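Local coordinates for protein KLLA0C04147p (Kluyveromyces lactis, PDB 5H2D) that binds ergosterol in its OSBP-related lipid-binding domain, the part studied here, and probably transfers sterols between membranes, at residues A[128-133]-A[352-357]. Sequence-based numbering, arbitrary orientation.
Sequences TFEYSR and DTRLRP
Phe129 CE1 lies over one face of the Arg354 guanidinium, offset toward that group's rim, the two planes 26° apart and CE1 3.4 Å from NH1. At the edge of the same guanidinium, in its plane, sit the carbonyl oxygen of Glu130 and Asp352 CG, while NH2 meets the edge of the Tyr131 ring at CD1. Arg354, extended from CG to NE, grips Glu130 O end-on, with NH1 and NH2 each 2.9 Å from that oxygen. NH1 also forms a salt bridge to Asp352 OD2, which is tilted from the guanidinium plane, and the backbone N of Arg354 reaches this oxygen from the opposite face of the carboxylate, closing an Asx turn. With CG anti to the backbone N (chi1 -170°), the Asp352 carboxylate lies between Glu130 N and Arg354. Its OD1 accepts from Glu130 N at 3.1 Å and from a water that also bonds Thr128 OG1, itself hydrogen-bonded to Thr351. Thr353 N donates to Thr128 O over 2.9 Å, beside the single backbone bridge of Thr128 with Asp352 that joins the loop to strand 128-133. An alanine in place of Arg354 would probably leave Glu130 O without the two guanidinium donors and Asp352 OD2 without its salt-bridge partner. Glu130 turns its carboxylate to Arg423, Tyr419 and Tyr25, so the buried arginine is probably neutralised chiefly by Asp352, side chain and backbone together fastening the loop before helix 357-363 to strand 128-133 within one domain.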
ATOM      1  N   THR A 128      -4.296 -12.132   7.838  1.00  9.40           N
ATOM      2  CA  THR A 128      -3.512 -11.018   8.334  1.00 10.20           C
ATOM      3  C   THR A 128      -2.164 -10.978   7.633  1.00  9.55           C
ATOM      4  O   THR A 128      -1.728 -11.954   7.028  1.00  9.17           O
ATOM      5  CB  THR A 128      -3.282 -11.112   9.851  1.00 10.25           C
ATOM      6  OG1 THR A 128      -2.633 -12.362  10.152  1.00 10.56           O
ATOM      7  CG2 THR A 128      -4.600 -11.056  10.600  1.00 10.68           C
ATOM      8  N   PHE A 129      -1.504  -9.829   7.719  1.00  8.96           N
ATOM      9  CA  PHE A 129      -0.132  -9.755   7.242  1.00  8.22           C
ATOM     10  C   PHE A 129       0.616  -8.733   8.085  1.00  8.87           C
ATOM     11  O   PHE A 129       0.157  -7.602   8.255  1.00  9.69           O
ATOM     12  CB  PHE A 129      -0.057  -9.402   5.742  1.00  9.18           C
ATOM     13  CG  PHE A 129       1.364  -9.180   5.241  1.00  9.05           C
ATOM     14  CD1 PHE A 129       2.265 -10.236   5.193  1.00  9.29           C
ATOM     15  CD2 PHE A 129       1.797  -7.922   4.834  1.00  9.12           C
ATOM     16  CE1 PHE A 129       3.567 -10.036   4.766  1.00 10.29           C
ATOM     17  CE2 PHE A 129       3.101  -7.725   4.393  1.00 10.03           C
ATOM     18  CZ  PHE A 129       3.983  -8.788   4.363  1.00  9.45           C
ATOM     19  N   GLU A 130       1.750  -9.149   8.637  1.00 10.31           N
ATOM     20  CA  GLU A 130       2.615  -8.255   9.390  1.00 11.04           C
ATOM     21  C   GLU A 130       3.932  -8.072   8.656  1.00  9.58           C
ATOM     22  O   GLU A 130       4.374  -8.955   7.912  1.00  9.85           O
ATOM     23  CB  GLU A 130       2.895  -8.807  10.785  1.00 12.09           C
ATOM     24  CG  GLU A 130       3.562 -10.171  10.752  1.00 11.06           C
ATOM     25  CD  GLU A 130       4.261 -10.501  12.071  1.00 11.02           C
ATOM     26  OE1 GLU A 130       5.493 -10.296  12.136  1.00 13.41           O
ATOM     27  OE2 GLU A 130       3.560 -10.931  13.023  1.00 13.55           O
ATOM     28  N   TYR A 131       4.555  -6.915   8.862  1.00  9.93           N
ATOM     29  CA  TYR A 131       5.860  -6.645   8.260  1.00  9.03           C
ATOM     30  C   TYR A 131       6.522  -5.533   9.060  1.00 12.78           C
ATOM     31  O   TYR A 131       6.027  -4.401   9.084  1.00 11.93           O
ATOM     32  CB  TYR A 131       5.702  -6.257   6.789  1.00 10.60           C
ATOM     33  CG  TYR A 131       6.961  -5.986   5.995  1.00 10.03           C
ATOM     34  CD1 TYR A 131       7.693  -7.035   5.444  1.00 12.05           C
ATOM     35  CD2 TYR A 131       7.374  -4.683   5.732  1.00 11.22           C
ATOM     36  CE1 TYR A 131       8.829  -6.793   4.681  1.00 12.25           C
ATOM     37  CE2 TYR A 131       8.507  -4.428   4.960  1.00 10.48           C
ATOM     38  CZ  TYR A 131       9.223  -5.484   4.443  1.00 12.10           C
ATOM     39  OH  TYR A 131      10.330  -5.232   3.677  1.00 11.90           O
ATOM     40  N   SER A 132       7.629  -5.855   9.725  1.00 11.33           N
ATOM     41  CA  SER A 132       8.382  -4.852  10.462  1.00 12.50           C
ATOM     42  C   SER A 132       9.764  -4.711   9.853  1.00 10.32           C
ATOM     43  O   SER A 132      10.319  -5.662   9.290  1.00 12.82           O
ATOM     44  CB  SER A 132       8.491  -5.222  11.941  1.00 11.32           C
ATOM     45  OG  SER A 132       7.209  -5.271  12.541  1.00 14.42           O
ATOM     46  N   ARG A 133      10.318  -3.501   9.956  1.00 12.90           N
ATOM     47  CA  ARG A 133      11.640  -3.211   9.411  1.00 14.91           C
ATOM     48  C   ARG A 133      12.482  -2.632  10.537  1.00 18.25           C
ATOM     49  O   ARG A 133      12.432  -1.425  10.807  1.00 17.77           O
ATOM     50  CB  ARG A 133      11.545  -2.267   8.217  1.00 15.73           C
ATOM     51  CG  ARG A 133      11.034  -2.952   6.939  1.00 13.90           C
ATOM     52  CD  ARG A 133      12.042  -3.919   6.350  1.00 14.64           C
ATOM     53  NE  ARG A 133      13.211  -3.198   5.859  1.00 15.24           N
ATOM     54  CZ  ARG A 133      13.403  -2.828   4.600  1.00 15.91           C
ATOM     55  NH1 ARG A 133      12.511  -3.128   3.661  1.00 13.89           N
ATOM     56  NH2 ARG A 133      14.498  -2.154   4.271  1.00 19.58           N
ATOM     57  N   ASP A 352      -1.279 -15.468   9.064  1.00 10.58           N
ATOM     58  CA  ASP A 352      -0.389 -14.613   8.284  1.00  9.99           C
ATOM     59  C   ASP A 352      -0.263 -15.108   6.847  1.00 10.83           C
ATOM     60  O   ASP A 352      -0.141 -16.311   6.592  1.00 11.05           O
ATOM     61  CB  ASP A 352       1.003 -14.523   8.915  1.00 11.69           C
ATOM     62  CG  ASP A 352       1.861 -13.448   8.252  1.00 10.17           C
ATOM     63  OD1 ASP A 352       1.710 -12.259   8.627  1.00 10.72           O
ATOM     64  OD2 ASP A 352       2.658 -13.782   7.346  1.00 11.08           O
ATOM     65  N   THR A 353      -0.269 -14.154   5.904  1.00  9.33           N
ATOM     66  CA  THR A 353      -0.175 -14.463   4.477  1.00  9.26           C
ATOM     67  C   THR A 353       1.019 -15.347   4.124  1.00 10.23           C
ATOM     68  O   THR A 353       0.928 -16.162   3.196  1.00 10.51           O
ATOM     69  CB  THR A 353      -0.101 -13.156   3.677  1.00  9.04           C
ATOM     70  OG1 THR A 353      -1.265 -12.368   3.970  1.00  9.36           O
ATOM     71  CG2 THR A 353      -0.008 -13.438   2.148  1.00  9.87           C
ATOM     72  N   ARG A 354       2.146 -15.210   4.840  1.00 10.73           N
ATOM     73  CA  ARG A 354       3.299 -16.061   4.533  1.00 11.04           C
ATOM     74  C   ARG A 354       2.958 -17.541   4.659  1.00 10.88           C
ATOM     75  O   ARG A 354       3.598 -18.381   4.015  1.00 12.52           O
ATOM     76  CB  ARG A 354       4.471 -15.725   5.450  1.00 10.86           C
ATOM     77  CG  ARG A 354       5.072 -14.368   5.182  1.00  9.62           C
ATOM     78  CD  ARG A 354       6.027 -14.031   6.300  1.00 10.60           C
ATOM     79  NE  ARG A 354       6.547 -12.674   6.216  1.00 10.97           N
ATOM     80  CZ  ARG A 354       5.956 -11.628   6.771  1.00  8.85           C
ATOM     81  NH1 ARG A 354       4.814 -11.787   7.420  1.00 10.53           N
ATOM     82  NH2 ARG A 354       6.511 -10.430   6.693  1.00  9.40           N
ATOM     83  N   LEU A 355       1.958 -17.878   5.465  1.00 11.16           N
ATOM     84  CA  LEU A 355       1.561 -19.266   5.665  1.00 11.76           C
ATOM     85  C   LEU A 355       0.472 -19.711   4.711  1.00 11.50           C
ATOM     86  O   LEU A 355       0.044 -20.872   4.780  1.00 11.84           O
ATOM     87  CB  LEU A 355       1.081 -19.477   7.104  1.00 11.91           C
ATOM     88  CG  LEU A 355       2.090 -19.042   8.156  1.00 13.08           C
ATOM     89  CD1 LEU A 355       1.535 -19.174   9.568  1.00 14.73           C
ATOM     90  CD2 LEU A 355       3.380 -19.839   7.998  1.00 16.60           C
ATOM     91  N   ARG A 356       0.003 -18.823   3.840  1.00  9.55           N
ATOM     92  CA  ARG A 356      -1.095 -19.169   2.944  1.00 11.30           C
ATOM     93  C   ARG A 356      -0.621 -20.152   1.876  1.00 13.89           C
ATOM     94  O   ARG A 356       0.284 -19.822   1.102  1.00 11.68           O
ATOM     95  CB  ARG A 356      -1.687 -17.908   2.318  1.00 10.16           C
ATOM     96  CG  ARG A 356      -2.916 -18.249   1.544  1.00 12.43           C
ATOM     97  CD  ARG A 356      -3.626 -17.060   0.939  1.00 11.65           C
ATOM     98  NE  ARG A 356      -4.641 -17.595   0.045  1.00 11.22           N
ATOM     99  CZ  ARG A 356      -5.711 -16.937  -0.384  1.00 12.01           C
ATOM    100  NH1 ARG A 356      -5.949 -15.691   0.013  1.00 11.74           N
ATOM    101  NH2 ARG A 356      -6.552 -17.552  -1.209  1.00 12.25           N
ATOM    102  N   PRO A 357      -1.192 -21.363   1.801  1.00 11.21           N
ATOM    103  CA  PRO A 357      -0.548 -22.443   1.037  1.00 10.88           C
ATOM    104  C   PRO A 357      -0.744 -22.378  -0.466  1.00 11.19           C
ATOM    105  O   PRO A 357       0.139 -22.834  -1.207  1.00 12.95           O
ATOM    106  CB  PRO A 357      -1.194 -23.711   1.624  1.00 13.54           C
ATOM    107  CG  PRO A 357      -2.508 -23.273   2.153  1.00 14.58           C
ATOM    108  CD  PRO A 357      -2.261 -21.864   2.679  1.00 10.45           C
TER
HETATM  109  O   HOH W   1      -0.049 -11.619  10.595  1.00 11.25           O